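Local coordinates for protein MstE (Scytonema sp. PCC 10023, PDB 6SBF) that probably catalyses, as a single-domain class II terpene cyclase, the protonation-initiated cyclisation of an isoprenoid precursor in cyanobacterial merosterol biosynthesis, at residues C106-A109 against D110-G113; T279-A282 against E283-A286. The protein carries 1 engineered substitution. One frame throughout, in Å; residues are numbered along the deposited sequence.

Interaction 1: C106-A109 against D110-G113; sequences CGDA and DTTG
The carboxylate of Asp108 reaches over the first turn of the helix and meets Thr111 with both oxygens. OD1 of Asp108 accepts a nearly straight bond from Thr111 N at 2.8 Å, the donor arriving from above the carboxylate plane, while OD2 of Asp108 takes Thr111 OG1 at 2.7 Å on its syn side. Asp110 N also lies 2.8 Å from Asp108 OD1, but that bond is bent and weak, the loose member of an otherwise tight set. A chi1 of 78° tucks Asp108 CG in over the main chain, flanked by its own N and C, which turns the acid onto these N-H groups as the N-cap. The backbone O of Asp108 is gripped twice by one residue: Thr112 OG1 (2.8 Å) and Thr112 N (3.1 Å) reach it from opposite faces of its plane. Trp99 N also bonds to Thr112 OG1. The sequence DADTT is consistent with a variant of the class II cyclase DxDD motif, whose middle aspartate, Asp110 by position, would be the probable proton donor. With an alanine at Asp108, Thr111 N and OG1 would probably lose their acceptor, and the hydroxyl would be set free to turn. The contact has no real solvent side: the Asp110 carboxylate, its OD2 5.0 Å from Asp108 OD1, is turned from the cap to other buried neighbours, among them Trp60, Val179 and Ala182.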
loop_
_atom_site.group_PDB
_atom_site.type_symbol
_atom_site.label_atom_id
_atom_site.label_comp_id
_atom_site.label_asym_id
_atom_site.label_seq_id
_atom_site.Cartn_x
_atom_site.Cartn_y
_atom_site.Cartn_z
ATOM N N CYS A 106 -16.186 -9.938 -3.489
ATOM C CA CYS A 106 -16.955 -8.746 -3.844
ATOM C C CYS A 106 -15.985 -7.585 -4.075
ATOM O O CYS A 106 -14.806 -7.640 -3.738
ATOM C CB CYS A 106 -17.964 -8.400 -2.767
ATOM S SG CYS A 106 -17.223 -8.091 -1.143
ATOM N N GLY A 107 -16.519 -6.544 -4.688
ATOM C CA GLY A 107 -15.721 -5.333 -4.860
ATOM C C GLY A 107 -15.370 -4.701 -3.556
ATOM O O GLY A 107 -16.064 -4.898 -2.529
ATOM N N ASP A 108 -14.295 -3.934 -3.549
ATOM C CA ASP A 108 -13.934 -3.126 -2.366
ATOM C C ASP A 108 -13.263 -1.842 -2.820
ATOM O O ASP A 108 -12.682 -1.729 -3.925
ATOM C CB ASP A 108 -13.059 -3.931 -1.397
ATOM C CG ASP A 108 -11.623 -4.005 -1.855
ATOM O OD1 ASP A 108 -10.813 -3.091 -1.560
ATOM O OD2 ASP A 108 -11.259 -5.034 -2.521
ATOM N N ALA A 109 -13.347 -0.848 -1.974
ATOM C CA ALA A 109 -12.872 0.508 -2.273
ATOM C C ALA A 109 -11.362 0.536 -2.411
ATOM O O ALA A 109 -10.859 1.387 -3.154
ATOM C CB ALA A 109 -13.311 1.491 -1.222
ATOM N N ASP A 110 -10.637 -0.251 -1.644
ATOM C CA ASP A 110 -9.160 -0.153 -1.672
ATOM C C ASP A 110 -8.658 -0.653 -3.012
ATOM O O ASP A 110 -7.860 0.021 -3.681
ATOM C CB ASP A 110 -8.535 -0.892 -0.500
ATOM C CG ASP A 110 -7.046 -0.591 -0.380
ATOM O OD1 ASP A 110 -6.687 0.586 -0.376
ATOM O OD2 ASP A 110 -6.278 -1.516 -0.263
ATOM N N THR A 111 -9.035 -1.846 -3.377
ATOM C CA THR A 111 -8.627 -2.421 -4.644
ATOM C C THR A 111 -9.025 -1.454 -5.761
ATOM O O THR A 111 -8.208 -1.227 -6.688
ATOM C CB THR A 111 -9.301 -3.777 -4.906
ATOM O OG1 THR A 111 -8.955 -4.657 -3.823
ATOM C CG2 THR A 111 -8.849 -4.331 -6.224
ATOM N N THR A 112 -10.224 -0.968 -5.697
ATOM C CA THR A 112 -10.727 -0.054 -6.789
ATOM C C THR A 112 -9.872 1.194 -6.874
ATOM O O THR A 112 -9.527 1.634 -7.979
ATOM C CB THR A 112 -12.234 0.204 -6.601
ATOM O OG1 THR A 112 -12.943 -1.039 -6.663
ATOM C CG2 THR A 112 -12.777 1.119 -7.631
ATOM N N GLY A 113 -9.500 1.782 -5.747
ATOM C CA GLY A 113 -8.615 2.944 -5.771
ATOM C C GLY A 113 -7.280 2.664 -6.386
ATOM O O GLY A 113 -6.823 3.445 -7.248
#

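Interaction 2: T279-A282 against E283-A286; sequences TVDA and EVKA
The flat carboxylate of Asp281 has Glu283 N on one face, with OD2 of Asp281 3.0 Å from that nitrogen. On the other face lie water 1 and the methyl CG2 of Val284, the latter 3.5 Å from Asp281 OD2. Val284 N comes in at the edge of the group, using the anti lone pair of Asp281 OD2; this bond is 3.0 Å long with an N-H...O angle of 156°. Asp281 CG stands anti to its own N (chi1 -173°), which carries the acid forward over the start of the helix, and its side chain meets that of Val284 at about a right angle, CB to CG2. The second flat group, the carboxylate of Glu283, ends an extended chain. Its OE2 is only 4.5 Å from Asp281 OD2, a pairing of like charges that is likely to be unfavourable. Water 1 lies between them, donating to Glu283 OE2 at 3.3 Å and weakly to Asp281 OD2, and may ease the repulsion. Behind the acid, the backbone O of Asp281 receives Lys285 N in the carbonyl plane at 3.1 Å, and Ala282 O accepts from Ala286 N at 3.0 Å. Most of this contact is at the surface, whereas Val284 is buried and touches Val242 of helix 235-248. Just before the cap, Asn278 OD1 accepts from both Val280 N and Asp281 N. An aspartate accepting from the N-H three residues on while its own carbonyl starts the main-chain ladder is the classic N-cap, here opening helix 282-298 in the squalene-hopene cyclase C-terminal family region.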
loop_
_atom_site.group_PDB
_atom_site.type_symbol
_atom_site.label_atom_id
_atom_site.label_comp_id
_atom_site.label_asym_id
_atom_site.label_seq_id
_atom_site.Cartn_x
_atom_site.Cartn_y
_atom_site.Cartn_z
ATOM N N THR A 279 12.644 18.007 1.750
ATOM C CA THR A 279 13.865 17.945 0.922
ATOM C C THR A 279 14.908 18.942 1.373
ATOM O O THR A 279 15.948 18.981 0.699
ATOM C CB THR A 279 13.553 18.097 -0.564
ATOM O OG1 THR A 279 12.921 19.369 -0.736
ATOM C CG2 THR A 279 12.697 16.947 -1.063
ATOM N N VAL A 280 14.692 19.624 2.493
ATOM C CA VAL A 280 15.652 20.654 2.948
ATOM C C VAL A 280 16.430 20.158 4.180
ATOM O O VAL A 280 17.571 20.596 4.335
ATOM C CB VAL A 280 14.925 21.989 3.208
ATOM C CG1 VAL A 280 14.236 22.487 1.946
ATOM C CG2 VAL A 280 13.930 21.909 4.352
ATOM N N ASP A 281 15.786 19.438 5.102
ATOM C CA ASP A 281 16.385 19.101 6.417
ATOM C C ASP A 281 17.534 18.119 6.213
ATOM O O ASP A 281 17.298 17.053 5.702
ATOM C CB ASP A 281 15.317 18.562 7.372
ATOM C CG ASP A 281 15.854 18.378 8.754
ATOM O OD1 ASP A 281 15.886 19.361 9.468
ATOM O OD2 ASP A 281 16.332 17.297 9.022
ATOM N N ALA A 282 18.718 18.427 6.722
ATOM C CA ALA A 282 19.931 17.589 6.575
ATOM C C ALA A 282 19.753 16.277 7.326
ATOM O O ALA A 282 20.278 15.247 6.832
ATOM C CB ALA A 282 21.167 18.290 7.048
ATOM N N GLU A 283 19.083 16.283 8.465
ATOM C CA GLU A 283 18.894 15.039 9.265
ATOM C C GLU A 283 17.992 14.078 8.496
ATOM O O GLU A 283 18.258 12.845 8.457
ATOM C CB GLU A 283 18.270 15.357 10.623
ATOM C CG GLU A 283 18.261 14.212 11.596
ATOM C CD GLU A 283 17.870 14.663 13.003
ATOM O OE1 GLU A 283 17.887 13.813 13.952
ATOM O OE2 GLU A 283 17.571 15.871 13.148
ATOM N N VAL A 284 16.941 14.609 7.887
ATOM C CA VAL A 284 16.032 13.799 7.038
ATOM C C VAL A 284 16.803 13.225 5.841
ATOM O O VAL A 284 16.662 12.023 5.586
ATOM C CB VAL A 284 14.786 14.591 6.623
ATOM C CG1 VAL A 284 13.937 13.782 5.664
ATOM C CG2 VAL A 284 13.952 15.018 7.822
ATOM N N LYS A 285 17.615 14.033 5.171
ATOM C CA LYS A 285 18.422 13.578 4.038
ATOM C C LYS A 285 19.299 12.404 4.505
ATOM O O LYS A 285 19.443 11.383 3.787
ATOM C CB LYS A 285 19.234 14.728 3.457
ATOM C CG LYS A 285 20.049 14.310 2.252
ATOM C CD LYS A 285 20.792 15.450 1.589
ATOM C CE LYS A 285 21.067 15.189 0.122
ATOM N NZ LYS A 285 22.188 16.011 -0.375
ATOM N N ALA A 286 19.986 12.550 5.632
ATOM C CA ALA A 286 20.907 11.507 6.102
ATOM C C ALA A 286 20.106 10.229 6.443
ATOM O O ALA A 286 20.624 9.138 6.255
ATOM C CB ALA A 286 21.686 12.003 7.311
HETATM O O HOH W 1 14.965 17.375 11.802
#

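In the fold
Interactions 1 and 2 come in series along the chain and share no helix: residues 106-113 open helix 109-121, residues 279-286 open helix 282-298. They are about 36 Å apart between centres and about 25 Å between nearest atoms, on opposite sides of the centre of the chain. Interaction 1 has its centre about 13 Å from the centre of the chain and is buried, among side chains of helices 59-69, 128-138 and 177-183; interaction 2 has its centre about 24 Å from the same point, at the surface beside helix 235-248. Within the alpha6-alpha6 barrel the same kind of aspartate cap thus serves two settings, one at the probable protonation motif, the other at an outer helix end remote from it.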